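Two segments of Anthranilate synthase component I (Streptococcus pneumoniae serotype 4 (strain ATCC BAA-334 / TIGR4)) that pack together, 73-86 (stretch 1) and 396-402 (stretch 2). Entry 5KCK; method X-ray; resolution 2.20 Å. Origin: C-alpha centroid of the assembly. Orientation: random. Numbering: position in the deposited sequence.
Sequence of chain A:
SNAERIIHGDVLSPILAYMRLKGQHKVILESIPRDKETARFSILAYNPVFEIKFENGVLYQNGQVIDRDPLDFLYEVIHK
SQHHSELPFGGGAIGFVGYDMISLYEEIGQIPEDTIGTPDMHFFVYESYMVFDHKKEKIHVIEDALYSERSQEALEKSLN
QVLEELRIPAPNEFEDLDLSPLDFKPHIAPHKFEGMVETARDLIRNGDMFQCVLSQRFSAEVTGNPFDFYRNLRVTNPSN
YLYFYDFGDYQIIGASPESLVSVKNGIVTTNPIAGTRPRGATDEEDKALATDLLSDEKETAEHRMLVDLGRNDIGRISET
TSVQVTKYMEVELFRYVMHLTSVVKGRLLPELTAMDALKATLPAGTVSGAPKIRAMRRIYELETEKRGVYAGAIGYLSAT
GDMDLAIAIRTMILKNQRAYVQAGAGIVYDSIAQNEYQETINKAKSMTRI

Stretch 1 73-86: FLYEVIHKSQHHSE
Stretch 2 (396-402) YLSATGD

Leu397 lies at the apolar centre of the contact. It belongs to the short strand 396-398, and its CA-to-CB bond points toward the helix 73-78. Its rotamer is t, p. Leu397 CD2 lies 3.7 Å from Ile78 CG2, 4.1 Å from Leu74 CD2 and 4.2 Å from Tyr75 CD1. One branched side chain thus meets three residues from the last turns of the helix. Ile78 is m, m and points toward the strand; its CG2 also lies 3.5 Å from Leu397 O. The CA-to-CB bonds of Leu74 (t, p) and Tyr75 (t, chi2 83°) point sideways to stretch 2, but the ends of the side chains come nearer. The axes of helix and strand approach to 9.4 Å, with 46° between their N-to-C directions. Leu74, Ile78 and Leu397 are buried, which suits their purely hydrocarbon side chains. The two stretches bury 494 Å² in all, both sides summed.

The helix stops at Ile78. His79 still donates its N to Tyr75 O at 2.8 Å, but it leaves helical angles (-74/130). Lys80 follows extended (-126/109). His79 and Ala399 set the register, with their CA atoms 4.5 Å apart. Ala399 sits in the type I turn from Ser398 to Gly401, which Gly401 N closes on Ser398 O at 2.7 Å. Lys80 N donates to Ala399 O at 2.9 Å and a nearly straight 175°. Ile78 O receives a CA-H...O contact from Ala399 CA at 3.4 Å. These links pin the turn to the chain leaving the helix.

Outward, a type I turn from Lys80 to His83 brings His83 (t, chi2 75°) back toward stretch 2. His83 CD2 lies 3.8 Å from Ala399 CB and 3.7 Å from Thr400 CG2. The small methyl of Ala399 fits this close approach.

At the polar edge, His79 is t with chi2 56°. Its ND1 gives a weak hydrogen bond to Ala399 O at 3.4 Å and 134°. Gly401 N and Thr400 O lie at the ring edge. Gly401 has phi/psi 88/-7, where a CB would jam against the preceding carbonyl; an ideal CB would also stand 2.9 Å from Tyr75 OH, a clash. Glycine lets Tyr75 OH come within 3.8 Å of Gly401 CA. A water bridges the two residues, 2.9 Å from Tyr75 OH and donating to Gly401 O at 2.7 Å. Thr400 (p) points away at CB, and its OG1 accepts a hydrogen bond from Asp402 N at 3.1 Å, tying the turn to the residue that follows it.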

# COMPACT_ATOMS: atom_id res chain seq x y z
N PHE A 73 20.61 -32.66 3.20
CA PHE A 73 19.84 -33.18 2.08
C PHE A 73 18.92 -32.11 1.51
O PHE A 73 18.83 -31.95 0.28
CB PHE A 73 19.04 -34.41 2.49
CG PHE A 73 18.33 -35.09 1.34
CD1 PHE A 73 19.05 -35.81 0.40
CD2 PHE A 73 16.95 -34.99 1.20
CE1 PHE A 73 18.40 -36.43 -0.67
CE2 PHE A 73 16.30 -35.60 0.14
CZ PHE A 73 17.02 -36.33 -0.80
N LEU A 74 18.22 -31.38 2.38
CA LEU A 74 17.32 -30.35 1.89
C LEU A 74 18.05 -29.35 1.00
O LEU A 74 17.57 -28.99 -0.08
CB LEU A 74 16.65 -29.64 3.06
CG LEU A 74 15.80 -28.43 2.68
CD1 LEU A 74 14.47 -28.89 2.09
CD2 LEU A 74 15.60 -27.50 3.88
N TYR A 75 19.24 -28.91 1.43
CA TYR A 75 19.97 -27.93 0.64
C TYR A 75 20.41 -28.53 -0.69
O TYR A 75 20.27 -27.90 -1.74
CB TYR A 75 21.18 -27.42 1.40
CG TYR A 75 21.81 -26.23 0.72
CD1 TYR A 75 21.31 -24.95 0.92
CD2 TYR A 75 22.91 -26.38 -0.14
CE1 TYR A 75 21.88 -23.86 0.29
CE2 TYR A 75 23.49 -25.29 -0.77
CZ TYR A 75 22.96 -24.02 -0.55
OH TYR A 75 23.50 -22.92 -1.16
N GLU A 76 20.94 -29.75 -0.65
CA GLU A 76 21.38 -30.42 -1.86
C GLU A 76 20.25 -30.55 -2.88
O GLU A 76 20.45 -30.31 -4.08
CB GLU A 76 21.96 -31.78 -1.50
CG GLU A 76 22.37 -32.64 -2.66
CD GLU A 76 22.91 -33.97 -2.20
OE1 GLU A 76 22.32 -35.01 -2.59
OE2 GLU A 76 23.89 -33.97 -1.42
N VAL A 77 19.05 -30.91 -2.43
CA VAL A 77 17.93 -31.07 -3.36
C VAL A 77 17.46 -29.71 -3.88
O VAL A 77 17.08 -29.57 -5.04
CB VAL A 77 16.78 -31.84 -2.68
CG1 VAL A 77 15.47 -31.64 -3.45
CG2 VAL A 77 17.13 -33.32 -2.60
N ILE A 78 17.50 -28.68 -3.03
CA ILE A 78 16.90 -27.40 -3.39
C ILE A 78 17.83 -26.56 -4.26
O ILE A 78 17.38 -25.93 -5.22
CB ILE A 78 16.51 -26.64 -2.11
CG1 ILE A 78 15.37 -27.36 -1.40
CG2 ILE A 78 16.17 -25.19 -2.43
CD1 ILE A 78 14.41 -27.98 -2.31
N HIS A 79 19.12 -26.54 -3.94
CA HIS A 79 20.04 -25.58 -4.53
C HIS A 79 20.37 -25.94 -5.97
O HIS A 79 20.77 -27.07 -6.26
CB HIS A 79 21.32 -25.54 -3.69
CG HIS A 79 22.40 -24.67 -4.26
ND1 HIS A 79 22.20 -23.33 -4.54
CD2 HIS A 79 23.69 -24.93 -4.57
CE1 HIS A 79 23.32 -22.82 -5.01
NE2 HIS A 79 24.23 -23.77 -5.04
N LYS A 80 20.25 -24.96 -6.87
CA LYS A 80 20.55 -25.13 -8.29
C LYS A 80 21.56 -24.06 -8.71
O LYS A 80 21.20 -22.89 -8.84
CB LYS A 80 19.28 -25.05 -9.13
CG LYS A 80 18.29 -26.16 -8.81
CD LYS A 80 18.86 -27.52 -9.22
CE LYS A 80 17.98 -28.65 -8.75
NZ LYS A 80 18.44 -29.97 -9.24
N SER A 81 22.80 -24.50 -8.97
CA SER A 81 23.92 -23.57 -9.16
C SER A 81 23.70 -22.62 -10.33
O SER A 81 24.00 -21.43 -10.24
CB SER A 81 25.22 -24.35 -9.35
OG SER A 81 25.48 -25.21 -8.26
N GLN A 82 23.21 -23.14 -11.45
CA GLN A 82 23.04 -22.32 -12.65
C GLN A 82 21.76 -21.49 -12.64
O GLN A 82 21.54 -20.72 -13.58
CB GLN A 82 23.07 -23.21 -13.90
N HIS A 83 20.92 -21.62 -11.62
CA HIS A 83 19.65 -20.92 -11.57
C HIS A 83 19.80 -19.53 -10.98
O HIS A 83 20.37 -19.36 -9.89
CB HIS A 83 18.63 -21.69 -10.73
CG HIS A 83 17.36 -20.93 -10.49
ND1 HIS A 83 16.40 -20.76 -11.47
CD2 HIS A 83 16.91 -20.28 -9.40
CE1 HIS A 83 15.40 -20.05 -10.98
NE2 HIS A 83 15.69 -19.74 -9.72
N HIS A 84 19.24 -18.53 -11.67
CA HIS A 84 19.19 -17.18 -11.15
C HIS A 84 17.83 -16.57 -11.43
O HIS A 84 17.15 -16.94 -12.40
CB HIS A 84 20.31 -16.29 -11.74
CG HIS A 84 20.30 -16.21 -13.24
ND1 HIS A 84 19.54 -15.30 -13.93
CD2 HIS A 84 20.98 -16.92 -14.17
CE1 HIS A 84 19.74 -15.45 -15.23
NE2 HIS A 84 20.61 -16.43 -15.40
N SER A 85 17.42 -15.65 -10.56
CA SER A 85 16.17 -14.90 -10.74
C SER A 85 16.22 -13.66 -9.86
O SER A 85 16.89 -13.64 -8.83
CB SER A 85 14.94 -15.75 -10.40
OG SER A 85 13.78 -14.95 -10.38
N GLU A 86 15.48 -12.63 -10.28
CA GLU A 86 15.45 -11.34 -9.60
C GLU A 86 14.20 -11.16 -8.73
O GLU A 86 14.01 -10.08 -8.17
CB GLU A 86 15.53 -10.21 -10.62
CG GLU A 86 14.21 -9.91 -11.35
CD GLU A 86 13.64 -11.10 -12.13
OE1 GLU A 86 14.38 -12.09 -12.38
OE2 GLU A 86 12.45 -11.04 -12.50
N TYR A 396 11.23 -19.70 3.66
CA TYR A 396 11.58 -20.38 2.41
C TYR A 396 13.10 -20.55 2.29
O TYR A 396 13.89 -19.82 2.89
CB TYR A 396 11.05 -19.64 1.17
CG TYR A 396 11.69 -18.28 0.92
CD1 TYR A 396 12.90 -18.17 0.23
CD2 TYR A 396 11.07 -17.11 1.35
CE1 TYR A 396 13.48 -16.92 -0.01
CE2 TYR A 396 11.63 -15.86 1.11
CZ TYR A 396 12.84 -15.77 0.44
OH TYR A 396 13.38 -14.54 0.22
N LEU A 397 13.48 -21.52 1.47
CA LEU A 397 14.85 -21.69 0.97
C LEU A 397 14.78 -21.67 -0.55
O LEU A 397 14.21 -22.57 -1.17
CB LEU A 397 15.47 -22.99 1.48
CG LEU A 397 16.83 -23.37 0.88
CD1 LEU A 397 17.95 -22.46 1.43
CD2 LEU A 397 17.13 -24.84 1.15
N SER A 398 15.35 -20.63 -1.15
CA SER A 398 15.27 -20.47 -2.59
C SER A 398 16.30 -21.35 -3.30
O SER A 398 17.37 -21.65 -2.77
CB SER A 398 15.50 -19.01 -2.98
OG SER A 398 15.48 -18.87 -4.38
N ALA A 399 15.94 -21.76 -4.52
CA ALA A 399 16.85 -22.53 -5.36
C ALA A 399 18.17 -21.80 -5.61
O ALA A 399 19.19 -22.44 -5.89
CB ALA A 399 16.17 -22.85 -6.69
N THR A 400 18.17 -20.47 -5.52
CA THR A 400 19.42 -19.71 -5.59
C THR A 400 20.33 -19.97 -4.40
O THR A 400 21.50 -19.55 -4.43
CB THR A 400 19.13 -18.21 -5.67
OG1 THR A 400 18.55 -17.78 -4.42
CG2 THR A 400 18.18 -17.90 -6.82
N GLY A 401 19.84 -20.62 -3.35
CA GLY A 401 20.56 -20.69 -2.09
C GLY A 401 20.29 -19.54 -1.14
O GLY A 401 20.77 -19.58 -0.00
N ASP A 402 19.56 -18.52 -1.58
CA ASP A 402 19.06 -17.50 -0.66
C ASP A 402 18.02 -18.11 0.27
O ASP A 402 17.41 -19.15 -0.01
CB ASP A 402 18.42 -16.34 -1.42
CG ASP A 402 19.44 -15.45 -2.10
OD1 ASP A 402 20.65 -15.62 -1.84
OD2 ASP A 402 19.03 -14.57 -2.89
O HOH W 1 23.14 -20.64 0.66